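Local coordinates for protein delta (Bacillus subtilis, PDB 3ZH9) that probably acts within the clamp-loader complex as the wrench that opens the ring-shaped beta sliding clamp so that it can be loaded onto primed DNA, at residues A[258-263]-A[306-311]; A[78-83]-A[113-118]; A[150-155]-A[169-174]. One frame throughout, in Å; residues are numbered along the deposited sequence.

Interaction 1: residues A[258-263]-A[306-311]; sequences QFRLIL and LIIEQL
Phe259 meets Ile307, Ile308 and Leu311 where helices 248-269 and 301-319 run roughly antiparallel, their short segments inclined at 153° with axes 9.8 Å apart. Followed outward, Phe259 first touches the far helix with CB, which lies 4.2 Å from Ile308 CG1. From CG onward the partner is Ile307: its CG2 methyl stands 3.5 Å from the ring centroid and 8° off the ring normal, the geometry of a CH-pi contact over the middle of one face. All six ring carbons therefore lie at similar distances from that methyl. At one flank, Phe259 CD2 also meets Leu311 CD1 at 3.9 Å, while at the other CE1 comes as near to Ile307 CD1. An alanine in place of Phe259 would probably open a gap opposite Ile307, whose CG2 would lose the ring face it covers, and Leu311 CD1 its contact with CD2.

One helical turn on, Leu263 continues the apolar line. CD1 of Ile308, held anti to its CA (chi2 159°), reaches Leu263 CD2 at 3.7 Å, the two side chains crossing at about a right angle.

Around the pair, the ring of Phe299 meets Phe259 edge-to-face and Ile223 of helix 215-227 touches it too. Helix 325-338 packs on Ile307 and Leu311 through Phe332, placing the contact within the helical C-terminal domain.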
loop_
_atom_site.group_PDB
_atom_site.type_symbol
_atom_site.label_atom_id
_atom_site.label_comp_id
_atom_site.label_asym_id
_atom_site.label_seq_id
_atom_site.Cartn_x
_atom_site.Cartn_y
_atom_site.Cartn_z
ATOM N N GLN A 258 -4.687 11.892 -11.810
ATOM C CA GLN A 258 -3.347 11.679 -12.332
ATOM C C GLN A 258 -2.709 12.997 -12.752
ATOM O O GLN A 258 -1.519 13.221 -12.514
ATOM C CB GLN A 258 -3.339 10.676 -13.483
ATOM C CG GLN A 258 -1.940 10.389 -14.073
ATOM C CD GLN A 258 -0.964 9.719 -13.098
ATOM O OE1 GLN A 258 -1.328 9.346 -11.979
ATOM N NE2 GLN A 258 0.288 9.565 -13.530
ATOM N N PHE A 259 -3.494 13.872 -13.366
ATOM C CA PHE A 259 -2.951 15.156 -13.804
ATOM C C PHE A 259 -2.593 16.033 -12.622
ATOM O O PHE A 259 -1.577 16.701 -12.641
ATOM C CB PHE A 259 -3.887 15.865 -14.784
ATOM C CG PHE A 259 -3.647 15.468 -16.211
ATOM C CD1 PHE A 259 -2.451 15.793 -16.838
ATOM C CD2 PHE A 259 -4.588 14.751 -16.916
ATOM C CE1 PHE A 259 -2.201 15.407 -18.157
ATOM C CE2 PHE A 259 -4.352 14.374 -18.246
ATOM C CZ PHE A 259 -3.147 14.699 -18.858
ATOM N N ARG A 260 -3.416 16.008 -11.576
ATOM C CA ARG A 260 -3.058 16.700 -10.342
ATOM C C ARG A 260 -1.767 16.145 -9.757
ATOM O O ARG A 260 -0.910 16.901 -9.322
ATOM C CB ARG A 260 -4.200 16.647 -9.316
ATOM C CG ARG A 260 -5.360 17.610 -9.667
ATOM C CD ARG A 260 -6.337 17.792 -8.506
ATOM N NE ARG A 260 -6.923 16.519 -8.117
ATOM C CZ ARG A 260 -8.151 16.142 -8.442
ATOM N NH1 ARG A 260 -8.935 16.961 -9.136
ATOM N NH2 ARG A 260 -8.599 14.957 -8.057
ATOM N N LEU A 261 -1.628 14.822 -9.754
ATOM C CA LEU A 261 -0.397 14.191 -9.290
ATOM C C LEU A 261 0.827 14.607 -10.101
ATOM O O LEU A 261 1.899 14.844 -9.541
ATOM C CB LEU A 261 -0.531 12.675 -9.340
ATOM C CG LEU A 261 0.673 11.897 -8.814
ATOM C CD1 LEU A 261 1.049 12.292 -7.391
ATOM C CD2 LEU A 261 0.399 10.390 -8.929
ATOM N N ILE A 262 0.686 14.656 -11.424
ATOM C CA ILE A 262 1.810 15.058 -12.270
ATOM C C ILE A 262 2.245 16.489 -11.944
ATOM O O ILE A 262 3.429 16.775 -11.758
ATOM C CB ILE A 262 1.436 14.947 -13.768
ATOM C CG1 ILE A 262 1.273 13.472 -14.146
ATOM C CG2 ILE A 262 2.513 15.568 -14.645
ATOM C CD1 ILE A 262 0.470 13.278 -15.402
ATOM N N LEU A 263 1.277 17.387 -11.837
ATOM C CA LEU A 263 1.591 18.784 -11.505
ATOM C C LEU A 263 2.332 18.886 -10.158
ATOM O O LEU A 263 3.356 19.547 -10.062
ATOM C CB LEU A 263 0.309 19.629 -11.473
ATOM C CG LEU A 263 0.556 21.118 -11.172
ATOM C CD1 LEU A 263 1.069 21.828 -12.428
ATOM C CD2 LEU A 263 -0.679 21.764 -10.664
ATOM N N LEU A 306 -3.747 24.234 -17.445
ATOM C CA LEU A 306 -4.863 24.283 -18.389
ATOM C C LEU A 306 -5.644 22.976 -18.361
ATOM O O LEU A 306 -6.874 22.977 -18.280
ATOM C CB LEU A 306 -4.342 24.514 -19.813
ATOM C CG LEU A 306 -3.566 25.825 -19.976
ATOM C CD1 LEU A 306 -2.894 25.936 -21.347
ATOM C CD2 LEU A 306 -4.477 27.033 -19.715
ATOM N N ILE A 307 -4.919 21.861 -18.415
ATOM C CA ILE A 307 -5.563 20.556 -18.464
ATOM C C ILE A 307 -6.393 20.359 -17.201
ATOM O O ILE A 307 -7.547 19.951 -17.255
ATOM C CB ILE A 307 -4.537 19.415 -18.659
ATOM C CG1 ILE A 307 -4.030 19.427 -20.112
ATOM C CG2 ILE A 307 -5.172 18.054 -18.334
ATOM C CD1 ILE A 307 -2.729 18.623 -20.342
ATOM N N ILE A 308 -5.802 20.691 -16.065
ATOM C CA ILE A 308 -6.485 20.564 -14.800
ATOM C C ILE A 308 -7.786 21.394 -14.764
ATOM O O ILE A 308 -8.826 20.881 -14.371
ATOM C CB ILE A 308 -5.539 20.912 -13.616
ATOM C CG1 ILE A 308 -4.550 19.764 -13.404
ATOM C CG2 ILE A 308 -6.337 21.191 -12.339
ATOM C CD1 ILE A 308 -3.299 20.155 -12.664
ATOM N N GLU A 309 -7.728 22.656 -15.182
ATOM C CA GLU A 309 -8.920 23.493 -15.185
ATOM C C GLU A 309 -9.973 22.968 -16.177
ATOM O O GLU A 309 -11.152 22.922 -15.859
ATOM C CB GLU A 309 -8.565 24.963 -15.461
ATOM C CG GLU A 309 -9.783 25.892 -15.633
ATOM C CD GLU A 309 -10.680 25.961 -14.400
ATOM O OE1 GLU A 309 -10.290 25.440 -13.337
ATOM O OE2 GLU A 309 -11.780 26.547 -14.492
ATOM N N GLN A 310 -9.543 22.556 -17.368
ATOM C CA GLN A 310 -10.449 21.902 -18.308
ATOM C C GLN A 310 -11.188 20.743 -17.643
ATOM O O GLN A 310 -12.393 20.557 -17.848
ATOM C CB GLN A 310 -9.683 21.378 -19.527
ATOM C CG GLN A 310 -9.249 22.454 -20.501
ATOM C CD GLN A 310 -8.355 21.908 -21.609
ATOM O OE1 GLN A 310 -7.855 20.794 -21.520
ATOM N NE2 GLN A 310 -8.156 22.698 -22.656
ATOM N N LEU A 311 -10.475 19.959 -16.843
ATOM C CA LEU A 311 -11.117 18.825 -16.183
ATOM C C LEU A 311 -12.090 19.234 -15.082
ATOM O O LEU A 311 -13.094 18.566 -14.881
ATOM C CB LEU A 311 -10.096 17.814 -15.665
ATOM C CG LEU A 311 -9.369 17.026 -16.762
ATOM C CD1 LEU A 311 -8.058 16.419 -16.230
ATOM C CD2 LEU A 311 -10.276 15.949 -17.362
#

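Interaction 2: residues A[78-83]-A[113-118]; sequences VIVKNP and TVFVLL
Val78 faces Phe115 and Ile79 faces Val116 in the register of two neighbouring parallel strands of a beta-alpha-beta unit whose helix is 99-107. The five-stranded sheet has the order 5-1-4-3-2, as in AAA+ members of the P-loop NTPase clan. These two strands are inclined by 18° over the segments.

On one face lie Val78, Val80, Phe115 and Leu117. The Phe115 ring crosses both valines obliquely: CD2 lies 3.9 Å from Val78 CG1, and CZ is 3.5 Å from Val80 CG2, so the ring spans two positions of the other strand. Val80 and Leu117 instead lie alongside each other and point the same way, with CG1 of the valine and CD2 of the leucine touching. The same CD2 meets CG of Pro83 just past the strand. Helix 59-66 packs on this face.

The other face carries Ile79, Val116 and Leu118, against which helix 25-39 lies. Ile79 and Val116 are also parallel neighbours, but tightly so: Val116 CG2 lies between its own backbone N and carbonyl carbon, a crowded position, and is 3.3 Å from Ile79 CG1, shorter than usual van der Waals contact.

Five backbone hydrogen bonds join the segments, the last from Asn82 just past the strand. Four run nearly straight onto the acceptor carbonyl; in the other, Leu118 N is 3.0 Å from Val80 O and sits 37° out of that carbonyl's plane.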
loop_
_atom_site.group_PDB
_atom_site.type_symbol
_atom_site.label_atom_id
_atom_site.label_comp_id
_atom_site.label_asym_id
_atom_site.label_seq_id
_atom_site.Cartn_x
_atom_site.Cartn_y
_atom_site.Cartn_z
ATOM N N VAL A 78 -2.378 -8.960 22.055
ATOM C CA VAL A 78 -2.558 -7.560 22.399
ATOM C C VAL A 78 -1.900 -6.706 21.330
ATOM O O VAL A 78 -0.692 -6.811 21.092
ATOM C CB VAL A 78 -1.956 -7.198 23.778
ATOM C CG1 VAL A 78 -1.949 -5.680 23.967
ATOM C CG2 VAL A 78 -2.714 -7.895 24.923
ATOM N N ILE A 79 -2.703 -5.877 20.673
ATOM C CA ILE A 79 -2.212 -5.044 19.586
ATOM C C ILE A 79 -2.202 -3.580 20.002
ATOM O O ILE A 79 -3.189 -3.053 20.528
ATOM C CB ILE A 79 -3.060 -5.252 18.322
ATOM C CG1 ILE A 79 -3.000 -6.719 17.896
ATOM C CG2 ILE A 79 -2.605 -4.339 17.193
ATOM C CD1 ILE A 79 -3.955 -7.054 16.799
ATOM N N VAL A 80 -1.066 -2.937 19.779
ATOM C CA VAL A 80 -0.858 -1.559 20.188
ATOM C C VAL A 80 -0.416 -0.734 18.993
ATOM O O VAL A 80 0.741 -0.818 18.563
ATOM C CB VAL A 80 0.205 -1.468 21.301
ATOM C CG1 VAL A 80 0.434 -0.036 21.688
ATOM C CG2 VAL A 80 -0.238 -2.263 22.499
ATOM N N LYS A 81 -1.340 0.055 18.448
ATOM C CA LYS A 81 -1.049 0.862 17.261
ATOM C C LYS A 81 -0.486 2.246 17.582
ATOM O O LYS A 81 -0.809 2.839 18.619
ATOM C CB LYS A 81 -2.306 1.029 16.407
ATOM C CG LYS A 81 -2.949 -0.269 15.942
ATOM C CD LYS A 81 -4.235 0.037 15.183
ATOM C CE LYS A 81 -4.974 -1.225 14.785
ATOM N NZ LYS A 81 -6.380 -0.914 14.388
ATOM N N ASN A 82 0.349 2.750 16.671
ATOM C CA ASN A 82 0.797 4.150 16.649
ATOM C C ASN A 82 1.651 4.636 17.821
ATOM O O ASN A 82 1.297 5.617 18.480
ATOM C CB ASN A 82 -0.390 5.103 16.478
ATOM C CG ASN A 82 -1.220 4.786 15.252
ATOM O OD1 ASN A 82 -2.446 4.902 15.280
ATOM N ND2 ASN A 82 -0.564 4.377 14.177
ATOM N N PRO A 83 2.776 3.958 18.080
ATOM C CA PRO A 83 3.746 4.462 19.057
ATOM C C PRO A 83 4.573 5.602 18.459
ATOM O O PRO A 83 5.756 5.416 18.173
ATOM C CB PRO A 83 4.621 3.233 19.346
ATOM C CG PRO A 83 4.521 2.410 18.118
ATOM C CD PRO A 83 3.135 2.620 17.578
ATOM N N THR A 113 1.202 -14.114 26.405
ATOM C CA THR A 113 0.715 -13.016 25.582
ATOM C C THR A 113 1.597 -12.833 24.350
ATOM O O THR A 113 2.827 -12.914 24.431
ATOM C CB THR A 113 0.704 -11.686 26.388
ATOM O OG1 THR A 113 -0.321 -11.737 27.380
ATOM C CG2 THR A 113 0.468 -10.483 25.482
ATOM N N VAL A 114 0.967 -12.613 23.207
ATOM C CA VAL A 114 1.671 -12.079 22.042
ATOM C C VAL A 114 1.354 -10.587 21.922
ATOM O O VAL A 114 0.203 -10.188 21.693
ATOM C CB VAL A 114 1.290 -12.825 20.742
ATOM C CG1 VAL A 114 2.036 -12.217 19.532
ATOM C CG2 VAL A 114 1.565 -14.333 20.904
ATOM N N PHE A 115 2.387 -9.771 22.099
ATOM C CA PHE A 115 2.268 -8.311 22.130
ATOM C C PHE A 115 2.826 -7.734 20.818
ATOM O O PHE A 115 4.021 -7.891 20.517
ATOM C CB PHE A 115 3.082 -7.784 23.314
ATOM C CG PHE A 115 2.856 -6.336 23.635
ATOM C CD1 PHE A 115 3.613 -5.344 23.010
ATOM C CD2 PHE A 115 1.908 -5.957 24.592
ATOM C CE1 PHE A 115 3.414 -3.996 23.317
ATOM C CE2 PHE A 115 1.711 -4.623 24.901
ATOM C CZ PHE A 115 2.466 -3.638 24.266
ATOM N N VAL A 116 1.972 -7.076 20.039
ATOM C CA VAL A 116 2.400 -6.509 18.761
ATOM C C VAL A 116 2.306 -4.979 18.731
ATOM O O VAL A 116 1.235 -4.391 18.917
ATOM C CB VAL A 116 1.614 -7.105 17.578
ATOM C CG1 VAL A 116 1.491 -8.618 17.728
ATOM C CG2 VAL A 116 0.244 -6.511 17.521
ATOM N N LEU A 117 3.451 -4.337 18.544
ATOM C CA LEU A 117 3.490 -2.915 18.239
ATOM C C LEU A 117 3.354 -2.741 16.735
ATOM O O LEU A 117 4.167 -3.256 15.967
ATOM C CB LEU A 117 4.814 -2.309 18.672
ATOM C CG LEU A 117 4.864 -1.879 20.124
ATOM C CD1 LEU A 117 6.299 -1.595 20.527
ATOM C CD2 LEU A 117 3.972 -0.648 20.301
ATOM N N LEU A 118 2.332 -2.002 16.325
ATOM C CA LEU A 118 2.149 -1.667 14.925
ATOM C C LEU A 118 2.487 -0.183 14.754
ATOM O O LEU A 118 1.755 0.688 15.228
ATOM C CB LEU A 118 0.715 -1.979 14.503
ATOM C CG LEU A 118 0.413 -1.878 13.014
ATOM C CD1 LEU A 118 1.473 -2.612 12.217
ATOM C CD2 LEU A 118 -0.973 -2.436 12.723
#

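Interaction 3: residues A[150-155]-A[169-174]; sequences ETTDFT and EAAEHL
Thr155 overlaps Ala171 and Leu174 with its CG2 methyl, which lies 4.0 Å from Ala171 CB and slightly nearer to Leu174 CD2. One turn earlier on helix 148-160, Thr152 approaches the same alanine: its CG2 is also 4.0 Å from Ala171 CB, so the small methyl of Ala171 is met by both threonine methyls. The short segments, inclined at 116°, approach to 8.9 Å between axes. The CA atoms of Thr152 and Glu172 are the nearest across the segments, and Ala171, beside Glu172 on helix 168-177, presents only a methyl.

Both threonines hold CG2 anti to the backbone N. In Thr155 this puts the methyl on the apolar contact while OG1 turns back into its own helix and donates to Thr151 O at 2.8 Å. That carbonyl also accepts the helical N-H of Thr155, and the two donors reach it from opposite faces of its plane, the hydroxyl tilted 29° from that plane. The buried hydroxyl is thus satisfied without any partner from helix 168-177.

Thr152 behaves differently. Its OG1 lies 3.5 Å from Glu172 CG and makes a weak hydrogen bond to Ala148 O. Water 1 lies 3.1 Å from Thr152 OG1 and donates to Glu172 OE2 at 2.9 Å, giving an indirect polar link at the more exposed margin. Helix 182-195 covers the inner side, where Ile189 touches both Thr155 and Leu174.

Chemically, the direct contact is made mainly by methyl and methylene carbons, with Thr152 OG1 resting against Glu172 CG and the polar atoms served within one helix or through water. The carboxylate of Glu172 is bridged rather than buried, which would probably spare it a large desolvation cost.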
loop_
_atom_site.group_PDB
_atom_site.type_symbol
_atom_site.label_atom_id
_atom_site.label_comp_id
_atom_site.label_asym_id
_atom_site.label_seq_id
_atom_site.Cartn_x
_atom_site.Cartn_y
_atom_site.Cartn_z
ATOM N N GLU A 150 12.138 -3.781 -6.513
ATOM C CA GLU A 150 11.832 -4.462 -5.256
ATOM C C GLU A 150 10.472 -5.139 -5.352
ATOM O O GLU A 150 10.262 -6.217 -4.794
ATOM C CB GLU A 150 11.848 -3.472 -4.088
ATOM C CG GLU A 150 13.232 -2.923 -3.764
ATOM C CD GLU A 150 13.196 -1.700 -2.857
ATOM O OE1 GLU A 150 12.263 -0.878 -2.982
ATOM O OE2 GLU A 150 14.112 -1.558 -2.023
ATOM N N THR A 151 9.554 -4.496 -6.070
ATOM C CA THR A 151 8.202 -5.004 -6.205
ATOM C C THR A 151 8.195 -6.318 -6.986
ATOM O O THR A 151 7.447 -7.231 -6.658
ATOM C CB THR A 151 7.253 -3.953 -6.833
ATOM O OG1 THR A 151 7.250 -2.780 -6.014
ATOM C CG2 THR A 151 5.836 -4.487 -6.897
ATOM N N THR A 152 9.053 -6.423 -7.996
ATOM C CA THR A 152 9.232 -7.683 -8.712
ATOM C C THR A 152 9.750 -8.823 -7.816
ATOM O O THR A 152 9.204 -9.923 -7.823
ATOM C CB THR A 152 10.152 -7.503 -9.931
ATOM O OG1 THR A 152 9.550 -6.567 -10.827
ATOM C CG2 THR A 152 10.340 -8.827 -10.664
ATOM N N ASP A 153 10.797 -8.571 -7.045
ATOM C CA ASP A 153 11.299 -9.598 -6.119
ATOM C C ASP A 153 10.230 -10.000 -5.104
ATOM O O ASP A 153 10.052 -11.175 -4.799
ATOM C CB ASP A 153 12.571 -9.134 -5.386
ATOM C CG ASP A 153 13.734 -8.886 -6.325
ATOM O OD1 ASP A 153 13.636 -9.256 -7.516
ATOM O OD2 ASP A 153 14.755 -8.323 -5.867
ATOM N N PHE A 154 9.520 -9.022 -4.565
ATOM C CA PHE A 154 8.427 -9.333 -3.661
ATOM C C PHE A 154 7.424 -10.304 -4.293
ATOM O O PHE A 154 6.986 -11.256 -3.654
ATOM C CB PHE A 154 7.718 -8.059 -3.235
ATOM C CG PHE A 154 6.387 -8.299 -2.597
ATOM C CD1 PHE A 154 6.287 -8.490 -1.236
ATOM C CD2 PHE A 154 5.228 -8.322 -3.367
ATOM C CE1 PHE A 154 5.055 -8.711 -0.642
ATOM C CE2 PHE A 154 3.997 -8.539 -2.783
ATOM C CZ PHE A 154 3.912 -8.734 -1.413
ATOM N N THR A 155 7.059 -10.041 -5.546
ATOM C CA THR A 155 6.122 -10.887 -6.298
ATOM C C THR A 155 6.670 -12.304 -6.495
ATOM O O THR A 155 5.966 -13.292 -6.308
ATOM C CB THR A 155 5.824 -10.270 -7.675
ATOM O OG1 THR A 155 5.379 -8.919 -7.504
ATOM C CG2 THR A 155 4.740 -11.055 -8.426
ATOM N N GLU A 169 10.048 -12.304 -15.845
ATOM C CA GLU A 169 9.266 -11.666 -16.904
ATOM C C GLU A 169 7.759 -11.658 -16.581
ATOM O O GLU A 169 7.096 -10.643 -16.720
ATOM C CB GLU A 169 9.524 -12.345 -18.249
ATOM C CG GLU A 169 8.875 -11.645 -19.435
ATOM C CD GLU A 169 9.077 -12.402 -20.751
ATOM O OE1 GLU A 169 9.561 -13.555 -20.708
ATOM O OE2 GLU A 169 8.744 -11.849 -21.826
ATOM N N ALA A 170 7.239 -12.802 -16.147
ATOM C CA ALA A 170 5.836 -12.949 -15.772
ATOM C C ALA A 170 5.488 -12.044 -14.599
ATOM O O ALA A 170 4.409 -11.436 -14.555
ATOM C CB ALA A 170 5.543 -14.411 -15.417
ATOM N N ALA A 171 6.412 -11.978 -13.643
ATOM C CA ALA A 171 6.271 -11.155 -12.451
ATOM C C ALA A 171 6.284 -9.659 -12.768
ATOM O O ALA A 171 5.495 -8.888 -12.224
ATOM C CB ALA A 171 7.392 -11.487 -11.447
ATOM N N GLU A 172 7.201 -9.252 -13.635
ATOM C CA GLU A 172 7.286 -7.865 -14.043
ATOM C C GLU A 172 6.012 -7.447 -14.756
ATOM O O GLU A 172 5.535 -6.330 -14.597
ATOM C CB GLU A 172 8.492 -7.654 -14.964
ATOM C CG GLU A 172 9.815 -7.606 -14.203
ATOM C CD GLU A 172 11.028 -7.580 -15.117
ATOM O OE1 GLU A 172 10.900 -8.015 -16.283
ATOM O OE2 GLU A 172 12.106 -7.127 -14.662
ATOM N N HIS A 173 5.474 -8.345 -15.562
ATOM C CA HIS A 173 4.253 -8.023 -16.286
ATOM C C HIS A 173 3.066 -7.878 -15.335
ATOM O O HIS A 173 2.231 -6.987 -15.488
ATOM C CB HIS A 173 3.946 -9.069 -17.342
ATOM C CG HIS A 173 2.929 -8.606 -18.336
ATOM N ND1 HIS A 173 1.704 -9.215 -18.487
ATOM C CD2 HIS A 173 2.943 -7.561 -19.195
ATOM C CE1 HIS A 173 1.010 -8.578 -19.419
ATOM N NE2 HIS A 173 1.742 -7.573 -19.864
ATOM N N LEU A 174 3.011 -8.747 -14.337
ATOM C CA LEU A 174 1.960 -8.689 -13.333
ATOM C C LEU A 174 2.003 -7.346 -12.611
ATOM O O LEU A 174 0.990 -6.668 -12.459
ATOM C CB LEU A 174 2.120 -9.843 -12.327
ATOM C CG LEU A 174 1.149 -9.725 -11.140
ATOM C CD1 LEU A 174 -0.272 -9.581 -11.649
ATOM C CD2 LEU A 174 1.259 -10.935 -10.251
HETATM O O HOH W 1 12.019 -5.402 -12.344
#

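From the N terminus, interaction 2 comes first: strands 76-81 and 113-119 become neighbours in the parallel sheet, closing a loop of 29 residues that includes helix 99-107. Interaction 3 follows with the shortest closure, 13 residues including the brief strand 165-166, and brings helices 148-160 and 168-177 together. Interaction 1 comes last, bridging 42 residues, largely helical, within the C-terminal domain. The three loops lie in series; none encloses or crosses another. In space they are also separate: interactions 1 and 2 lie on opposite sides of the chain's centre, about 41 Å between centres, while the centre of interaction 3 lies about 30 Å from that of interaction 1 and about 31 Å from that of interaction 2.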